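Local coordinates for hypothetical protein PA3499 (Pseudomonas aeruginosa, PDB 2IG8) that is of unknown function but belongs to the YjgF-like family of small trimeric alpha/beta proteins, at residues 7-12 with 68-73; 40-45 with 121-126; 78-83 with 108-113. All coordinates share one frame; numbering follows the deposited sequence.

In the fold
Three contacts tie together the mixed sheet of this YjgF-like chain and the surrounding helices and loops. Contact 1 joins the loop after strand 4-6 to the C-terminal end of helix 53-70; contact 3 pairs strands 78-85 and 110-115 and follows it in series. Contact 2 links helix 40-46 to the approach to strand 126-133, so its segments alternate with those of contact 1 and bracket contact 3. The centres lie 20 to 23 Å apart. Even so, L68 packs on L78 between contacts 1 and 3, and V126 on V83 between contacts 2 and 3. Contact 3 thus lies where the sheet meets the third subunit, while contacts 1 and 2 secure loops to helices around it.

Contact 1: 7-12 with 68-73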
loop_
_atom_site.group_PDB
_atom_site.type_symbol
_atom_site.label_atom_id
_atom_site.label_comp_id
_atom_site.label_asym_id
_atom_site.label_seq_id
_atom_site.Cartn_x
_atom_site.Cartn_y
_atom_site.Cartn_z
ATOM N N ILE B 7 15.054 2.757 -13.601
ATOM C CA ILE B 7 15.882 1.561 -13.535
ATOM C C ILE B 7 15.313 0.572 -14.505
ATOM O O ILE B 7 14.144 0.216 -14.409
ATOM C CB ILE B 7 15.884 0.939 -12.128
ATOM C CG1 ILE B 7 16.500 1.912 -11.125
ATOM C CG2 ILE B 7 16.640 -0.402 -12.132
ATOM C CD1 ILE B 7 17.931 2.260 -11.419
ATOM N N ARG B 8 16.138 0.142 -15.447
ATOM C CA ARG B 8 15.723 -0.846 -16.437
ATOM C C ARG B 8 16.440 -2.178 -16.275
ATOM O O ARG B 8 17.654 -2.265 -16.486
ATOM C CB ARG B 8 15.985 -0.297 -17.814
ATOM C CG ARG B 8 15.271 0.992 -18.042
ATOM C CD ARG B 8 15.661 1.549 -19.361
ATOM N NE ARG B 8 15.046 2.836 -19.666
ATOM C CZ ARG B 8 13.756 3.025 -19.940
ATOM N NH1 ARG B 8 13.334 4.241 -20.249
ATOM N NH2 ARG B 8 12.884 2.020 -19.904
ATOM N N ALA B 9 15.675 -3.203 -15.910
ATOM C CA ALA B 9 16.146 -4.581 -15.904
ATOM C C ALA B 9 15.824 -5.228 -17.274
ATOM O O ALA B 9 14.686 -5.156 -17.747
ATOM C CB ALA B 9 15.479 -5.350 -14.771
ATOM N N ALA B 10 16.813 -5.857 -17.899
ATOM C CA ALA B 10 16.643 -6.442 -19.251
ATOM C C ALA B 10 15.491 -7.439 -19.350
ATOM O O ALA B 10 14.730 -7.433 -20.334
ATOM C CB ALA B 10 17.910 -7.125 -19.690
ATOM N N ALA B 11 15.371 -8.283 -18.324
ATOM C CA ALA B 11 14.332 -9.315 -18.271
ATOM C C ALA B 11 12.932 -8.729 -18.050
ATOM O O ALA B 11 11.931 -9.454 -18.172
ATOM C CB ALA B 11 14.650 -10.311 -17.192
ATOM N N LEU B 12 12.869 -7.432 -17.734
ATOM C CA LEU B 12 11.621 -6.773 -17.415
ATOM C C LEU B 12 11.503 -5.498 -18.201
ATOM O O LEU B 12 11.550 -4.406 -17.631
ATOM C CB LEU B 12 11.554 -6.468 -15.916
ATOM C CG LEU B 12 11.542 -7.724 -15.066
ATOM C CD1 LEU B 12 11.502 -7.349 -13.615
ATOM C CD2 LEU B 12 10.350 -8.589 -15.455
ATOM N N LEU B 68 16.101 -5.050 -8.236
ATOM C CA LEU B 68 17.088 -4.660 -7.220
ATOM C C LEU B 68 18.503 -4.690 -7.777
ATOM O O LEU B 68 19.274 -3.747 -7.585
ATOM C CB LEU B 68 17.006 -5.575 -6.002
ATOM C CG LEU B 68 15.835 -5.339 -5.049
ATOM C CD1 LEU B 68 15.592 -6.554 -4.136
ATOM C CD2 LEU B 68 16.043 -4.031 -4.238
ATOM N N GLU B 69 18.841 -5.788 -8.444
ATOM C CA GLU B 69 20.149 -5.944 -9.086
ATOM C C GLU B 69 20.406 -4.933 -10.192
ATOM O O GLU B 69 21.519 -4.425 -10.311
ATOM C CB GLU B 69 20.352 -7.386 -9.562
ATOM C CG GLU B 69 20.524 -8.308 -8.360
ATOM C CD GLU B 69 20.754 -9.767 -8.702
ATOM O OE1 GLU B 69 20.603 -10.152 -9.881
ATOM O OE2 GLU B 69 21.076 -10.536 -7.760
ATOM N N ALA B 70 19.380 -4.601 -10.965
ATOM C CA ALA B 70 19.519 -3.593 -11.997
ATOM C C ALA B 70 19.897 -2.236 -11.390
ATOM O O ALA B 70 20.574 -1.439 -12.033
ATOM C CB ALA B 70 18.247 -3.486 -12.842
ATOM N N ALA B 71 19.482 -1.999 -10.151
ATOM C CA ALA B 71 19.800 -0.757 -9.427
ATOM C C ALA B 71 21.078 -0.866 -8.574
ATOM O O ALA B 71 21.430 0.081 -7.873
ATOM C CB ALA B 71 18.609 -0.356 -8.539
ATOM N N GLY B 72 21.762 -2.009 -8.626
ATOM C CA GLY B 72 22.963 -2.241 -7.824
ATOM C C GLY B 72 22.690 -2.686 -6.397
ATOM O O GLY B 72 23.566 -2.586 -5.545
ATOM N N GLY B 73 21.479 -3.172 -6.130
ATOM C CA GLY B 73 21.095 -3.650 -4.814
ATOM C C GLY B 73 21.061 -5.164 -4.688
ATOM O O GLY B 73 21.646 -5.877 -5.500
#
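The extended backbone of I7 to A9 passes the C-terminal end of helix 53-70 before folding into a type I turn from A9 to L12, and the closest CA pair, A9 with A70, is 5.3 Å apart. No hydrogen bond crosses the gap; the two pieces meet chiefly through apolar side chains. I7 does most of the work from its side. Its CB points toward the helix end, and its two branches divide the target between them. The methyl CG2, anti to the backbone N, presses on the methyl of A70, with I7 CG2 3.5 Å from A70 CB. The longer branch takes the other direction: CG1 is anti to the carbonyl carbon (chi1 -63°), and chi2 of -62° bends CD1 over A71, so that I7 CD1 lies 3.9 Å from A71 CB. The A70 methyl is touched by two residues of the passing chain, because the A9 methyl also reaches it, A9 CB standing 3.9 Å from A70 CB. Small alanine side chains on both segments let the backbones come this near.

The helix end has its own backbone closure. G72 leaves helical geometry with positive phi (83°), and the bond from G73 N to L68 O, 2.7 Å long, joins that from G72 N to E69 O in folding the chain back on the last turn. On the loop side, L12 N reaches A9 O at 2.9 Å and closes the turn. Beyond the two segments, L30 of strand 29-36 packs against I7, L68 and A71, while A9 and L12 rest on L67 one turn back in the helix. The contact thus sets the loop that follows strand 4-6, outermost in the sheet of this chain, against a helix C-terminus closed by a Schellman motif.

Contact 2: 40-45 with 121-126; sequences ATRQAA and FPELLV
R42 and E123 form the heart of this contact, a salt bridge between helix 40-46 and the turn leading to strand 126-133. The arginine grips side-on: R42 NE donates to E123 OE2 at 2.9 Å (162°), and R42 NH2 donates to E123 OE1 at 3.1 Å, using that oxygen's syn lone pair. Both acceptors lie close to the guanidinium plane, yet NE meets OE2 from above the carboxylate plane, since the two planes are turned 44° apart. Bends at chi3 of R42 (-61°) and chi2 of E123 bring the groups together. P122 CD sits at the guanidinium edge, 3.9 Å from R42 NH2.

The stem of E123 is held by aliphatic contacts: its CB lies 4.0 Å from T41 CB, and its CG 4.0 Å from A45 CB. L124 CD2 packs on T41 OG1, which makes a weak hydrogen bond to A37 O, and L124 N closes a type I turn on F121 O. Q56 of helix 53-70 binds E123 O and L125 N, fixing the backbone that presents the carboxylate. The F121 ring stacks on H38 and meets K91 of the second subunit in a cation-pi contact. Two-nitrogen pairing probably favours a charged, rotationally restrained E123.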
loop_
_atom_site.group_PDB
_atom_site.type_symbol
_atom_site.label_atom_id
_atom_site.label_comp_id
_atom_site.label_asym_id
_atom_site.label_seq_id
_atom_site.Cartn_x
_atom_site.Cartn_y
_atom_site.Cartn_z
ATOM N N ALA B 40 5.300 -15.871 -17.766
ATOM C CA ALA B 40 5.665 -17.252 -17.469
ATOM C C ALA B 40 4.414 -18.094 -17.159
ATOM O O ALA B 40 4.328 -19.255 -17.578
ATOM C CB ALA B 40 6.656 -17.297 -16.306
ATOM N N THR B 41 3.463 -17.488 -16.438
ATOM C CA THR B 41 2.194 -18.131 -16.068
ATOM C C THR B 41 1.364 -18.488 -17.294
ATOM O O THR B 41 0.700 -19.519 -17.302
ATOM C CB THR B 41 1.334 -17.273 -15.138
ATOM O OG1 THR B 41 1.272 -15.903 -15.594
ATOM C CG2 THR B 41 1.870 -17.315 -13.697
ATOM N N ARG B 42 1.379 -17.632 -18.318
ATOM C CA ARG B 42 0.626 -17.936 -19.546
ATOM C C ARG B 42 1.242 -19.093 -20.307
ATOM O O ARG B 42 0.539 -20.029 -20.754
ATOM C CB ARG B 42 0.490 -16.691 -20.443
ATOM C CG ARG B 42 -0.268 -16.986 -21.724
ATOM C CD ARG B 42 -0.998 -15.775 -22.269
ATOM N NE ARG B 42 -1.985 -15.310 -21.305
ATOM C CZ ARG B 42 -2.569 -14.109 -21.307
ATOM N NH1 ARG B 42 -2.292 -13.213 -22.262
ATOM N NH2 ARG B 42 -3.446 -13.804 -20.351
ATOM N N GLN B 43 2.561 -19.057 -20.463
ATOM C CA GLN B 43 3.291 -20.176 -21.073
ATOM C C GLN B 43 3.016 -21.511 -20.321
ATOM O O GLN B 43 2.679 -22.541 -20.940
ATOM C CB GLN B 43 4.797 -19.839 -21.104
ATOM C CG GLN B 43 5.763 -21.036 -21.367
ATOM C CD GLN B 43 7.262 -20.690 -21.069
ATOM O OE1 GLN B 43 7.619 -20.112 -20.012
ATOM N NE2 GLN B 43 8.119 -21.089 -21.969
ATOM N N ALA B 44 3.109 -21.468 -18.989
ATOM C CA ALA B 44 2.929 -22.638 -18.145
ATOM C C ALA B 44 1.505 -23.223 -18.282
ATOM O O ALA B 44 1.336 -24.415 -18.498
ATOM C CB ALA B 44 3.229 -22.286 -16.662
ATOM N N ALA B 45 0.497 -22.365 -18.223
ATOM C CA ALA B 45 -0.901 -22.817 -18.306
ATOM C C ALA B 45 -1.228 -23.431 -19.673
ATOM O O ALA B 45 -1.838 -24.500 -19.760
ATOM C CB ALA B 45 -1.874 -21.622 -17.978
ATOM N N PHE B 121 -4.112 -10.541 -15.093
ATOM C CA PHE B 121 -4.254 -11.672 -16.014
ATOM C C PHE B 121 -4.898 -12.840 -15.293
ATOM O O PHE B 121 -4.675 -13.046 -14.069
ATOM C CB PHE B 121 -2.907 -12.054 -16.632
ATOM C CG PHE B 121 -2.282 -10.941 -17.403
ATOM C CD1 PHE B 121 -2.766 -10.601 -18.640
ATOM C CD2 PHE B 121 -1.234 -10.212 -16.870
ATOM C CE1 PHE B 121 -2.198 -9.569 -19.361
ATOM C CE2 PHE B 121 -0.673 -9.168 -17.575
ATOM C CZ PHE B 121 -1.149 -8.851 -18.812
ATOM N N PRO B 122 -5.725 -13.603 -16.023
ATOM C CA PRO B 122 -6.526 -14.630 -15.390
ATOM C C PRO B 122 -5.712 -15.790 -14.813
ATOM O O PRO B 122 -6.177 -16.441 -13.886
ATOM C CB PRO B 122 -7.473 -15.080 -16.509
ATOM C CG PRO B 122 -6.768 -14.734 -17.758
ATOM C CD PRO B 122 -5.986 -13.514 -17.465
ATOM N N GLU B 123 -4.489 -16.001 -15.301
ATOM C CA GLU B 123 -3.643 -17.101 -14.795
ATOM C C GLU B 123 -2.977 -16.776 -13.451
ATOM O O GLU B 123 -2.427 -17.679 -12.791
ATOM C CB GLU B 123 -2.555 -17.458 -15.809
ATOM C CG GLU B 123 -3.081 -17.882 -17.167
ATOM C CD GLU B 123 -3.259 -16.739 -18.162
ATOM O OE1 GLU B 123 -3.316 -15.550 -17.777
ATOM O OE2 GLU B 123 -3.332 -17.060 -19.363
ATOM N N LEU B 124 -3.006 -15.501 -13.052
ATOM C CA LEU B 124 -2.304 -15.035 -11.856
ATOM C C LEU B 124 -2.994 -15.449 -10.549
ATOM O O LEU B 124 -4.233 -15.380 -10.415
ATOM C CB LEU B 124 -2.139 -13.513 -11.882
ATOM C CG LEU B 124 -1.349 -12.908 -13.053
ATOM C CD1 LEU B 124 -1.232 -11.367 -12.867
ATOM C CD2 LEU B 124 0.022 -13.573 -13.219
ATOM N N LEU B 125 -2.176 -15.876 -9.593
ATOM C CA LEU B 125 -2.593 -16.169 -8.223
ATOM C C LEU B 125 -2.035 -15.153 -7.214
ATOM O O LEU B 125 -2.498 -15.114 -6.085
ATOM C CB LEU B 125 -2.097 -17.562 -7.800
ATOM C CG LEU B 125 -2.719 -18.752 -8.516
ATOM C CD1 LEU B 125 -1.954 -20.076 -8.155
ATOM C CD2 LEU B 125 -4.203 -18.799 -8.191
ATOM N N VAL B 126 -1.031 -14.365 -7.617
ATOM C CA VAL B 126 -0.354 -13.445 -6.695
ATOM C C VAL B 126 0.302 -12.269 -7.411
ATOM O O VAL B 126 0.767 -12.370 -8.556
ATOM C CB VAL B 126 0.667 -14.212 -5.777
ATOM C CG1 VAL B 126 1.826 -14.816 -6.611
ATOM C CG2 VAL B 126 1.240 -13.308 -4.662
#

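Contact 3: 78-83 with 108-113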
loop_
_atom_site.group_PDB
_atom_site.type_symbol
_atom_site.label_atom_id
_atom_site.label_comp_id
_atom_site.label_asym_id
_atom_site.label_seq_id
_atom_site.Cartn_x
_atom_site.Cartn_y
_atom_site.Cartn_z
ATOM N N LEU B 78 15.171 -5.108 0.745
ATOM C CA LEU B 78 13.716 -5.171 0.881
ATOM C C LEU B 78 13.315 -4.994 2.347
ATOM O O LEU B 78 13.888 -5.662 3.213
ATOM C CB LEU B 78 13.201 -6.516 0.367
ATOM C CG LEU B 78 13.325 -6.743 -1.142
ATOM C CD1 LEU B 78 13.212 -8.203 -1.518
ATOM C CD2 LEU B 78 12.262 -5.901 -1.860
ATOM N N TYR B 79 12.380 -4.086 2.617
ATOM C CA TYR B 79 11.867 -3.892 3.975
ATOM C C TYR B 79 10.353 -4.083 4.101
ATOM O O TYR B 79 9.845 -4.183 5.199
ATOM C CB TYR B 79 12.295 -2.524 4.530
ATOM C CG TYR B 79 11.748 -1.322 3.809
ATOM C CD1 TYR B 79 10.488 -0.824 4.111
ATOM C CD2 TYR B 79 12.483 -0.684 2.817
ATOM C CE1 TYR B 79 9.978 0.291 3.452
ATOM C CE2 TYR B 79 11.965 0.422 2.133
ATOM C CZ TYR B 79 10.720 0.902 2.463
ATOM O OH TYR B 79 10.207 2.010 1.820
ATOM N N LYS B 80 9.627 -4.178 2.990
ATOM C CA LYS B 80 8.184 -4.453 3.064
ATOM C C LYS B 80 7.737 -5.159 1.790
ATOM O O LYS B 80 8.214 -4.832 0.696
ATOM C CB LYS B 80 7.363 -3.176 3.297
ATOM C CG LYS B 80 5.840 -3.425 3.371
ATOM C CD LYS B 80 4.983 -2.170 3.667
ATOM C CE LYS B 80 4.663 -2.001 5.130
ATOM N NZ LYS B 80 3.740 -0.835 5.430
ATOM N N LEU B 81 6.851 -6.136 1.949
ATOM C CA LEU B 81 6.226 -6.834 0.827
ATOM C C LEU B 81 4.723 -6.864 1.064
ATOM O O LEU B 81 4.249 -7.501 2.022
ATOM C CB LEU B 81 6.746 -8.264 0.734
ATOM C CG LEU B 81 8.237 -8.475 0.545
ATOM C CD1 LEU B 81 8.626 -9.967 0.704
ATOM C CD2 LEU B 81 8.675 -7.965 -0.782
ATOM N N ASN B 82 3.971 -6.148 0.240
ATOM C CA ASN B 82 2.527 -6.275 0.287
ATOM C C ASN B 82 2.058 -7.249 -0.777
ATOM O O ASN B 82 2.378 -7.101 -1.960
ATOM C CB ASN B 82 1.866 -4.934 0.176
ATOM C CG ASN B 82 2.098 -4.085 1.422
ATOM O OD1 ASN B 82 2.469 -4.602 2.491
ATOM N ND2 ASN B 82 1.941 -2.821 1.288
ATOM N N VAL B 83 1.302 -8.243 -0.338
ATOM C CA VAL B 83 1.029 -9.414 -1.156
ATOM C C VAL B 83 -0.468 -9.490 -1.384
ATOM O O VAL B 83 -1.265 -9.411 -0.426
ATOM C CB VAL B 83 1.515 -10.693 -0.467
ATOM C CG1 VAL B 83 1.234 -11.924 -1.377
ATOM C CG2 VAL B 83 3.004 -10.542 -0.094
ATOM N N PHE B 108 12.977 -11.043 8.124
ATOM C CA PHE B 108 12.153 -10.872 6.951
ATOM C C PHE B 108 11.592 -9.447 6.850
ATOM O O PHE B 108 11.407 -8.751 7.871
ATOM C CB PHE B 108 10.993 -11.872 6.982
ATOM C CG PHE B 108 11.403 -13.305 6.806
ATOM C CD1 PHE B 108 11.304 -13.924 5.563
ATOM C CD2 PHE B 108 11.857 -14.051 7.884
ATOM C CE1 PHE B 108 11.641 -15.229 5.376
ATOM C CE2 PHE B 108 12.226 -15.416 7.710
ATOM C CZ PHE B 108 12.125 -15.989 6.423
ATOM N N PRO B 109 11.275 -9.012 5.622
ATOM C CA PRO B 109 10.533 -7.766 5.488
ATOM C C PRO B 109 9.189 -7.779 6.232
ATOM O O PRO B 109 8.599 -8.841 6.443
ATOM C CB PRO B 109 10.271 -7.672 3.983
ATOM C CG PRO B 109 11.330 -8.491 3.352
ATOM C CD PRO B 109 11.572 -9.616 4.301
ATOM N N ALA B 110 8.686 -6.598 6.566
ATOM C CA ALA B 110 7.307 -6.472 7.022
ATOM C C ALA B 110 6.391 -6.886 5.862
ATOM O O ALA B 110 6.819 -6.935 4.716
ATOM C CB ALA B 110 7.007 -5.039 7.460
ATOM N N SER B 111 5.152 -7.247 6.182
ATOM C CA SER B 111 4.212 -7.717 5.157
ATOM C C SER B 111 2.767 -7.508 5.512
ATOM O O SER B 111 2.393 -7.532 6.683
ATOM C CB SER B 111 4.423 -9.196 4.909
ATOM O OG SER B 111 3.606 -9.639 3.821
ATOM N N THR B 112 1.962 -7.276 4.485
ATOM C CA THR B 112 0.519 -7.387 4.576
ATOM C C THR B 112 0.083 -8.274 3.421
ATOM O O THR B 112 0.541 -8.088 2.297
ATOM C CB THR B 112 -0.157 -6.015 4.461
ATOM O OG1 THR B 112 0.321 -5.185 5.525
ATOM C CG2 THR B 112 -1.701 -6.151 4.561
ATOM N N LEU B 113 -0.786 -9.236 3.700
ATOM C CA LEU B 113 -1.240 -10.201 2.680
ATOM C C LEU B 113 -2.761 -10.230 2.755
ATOM O O LEU B 113 -3.314 -10.493 3.826
ATOM C CB LEU B 113 -0.668 -11.590 2.994
ATOM C CG LEU B 113 -0.819 -12.697 1.923
ATOM C CD1 LEU B 113 0.226 -13.790 2.093
ATOM C CD2 LEU B 113 -2.236 -13.267 2.030
HETATM O O HOH W 1 2.768 -4.324 5.581
#
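A parallel strand pair, the two strands of a beta-alpha-beta unit connected by helix 91-101, makes this buried contact; the axes of segments 78-83 and 110-113 approach to 4.6 Å and run within 4° of parallel.

Backbone hydrogen bonds set the register, K80 beside A110 through V83 beside L113. A110 O accepts from L81 N in its carbonyl plane, and T112 O accepts from V83 N at 2.7 Å. A110 N reaches Y79 O at 3.0 Å from above the carbonyl plane, where Y79 and K80 form a classic beta bulge opposite W131 of strand 126-133.

Apolar packing dominates the face of L81 and V83. V83 and L113 run alongside with their branches in the same direction, V83 CB 3.9 Å from L113 CG, both under I94 of the crossover helix. Ahead of the strand, the P109 ring wedges in, P109 CG lying 4.1 Å from L81 CD1 and also touching L78 CB.

The face carrying K80, N82 and T112, with A110 beside K80, is largely polar, and K80 forms a salt bridge there with D129 of the third subunit. N82 and T112 run alongside each other, and a water lies 3.1 Å from N82 OD1, to which it donates, and 2.6 Å from T112 OG1.

Back on the face of L81 and V83, S111 OG, anti to its backbone N, donates to L81 O at 2.9 Å, almost in line with the carbonyl bond.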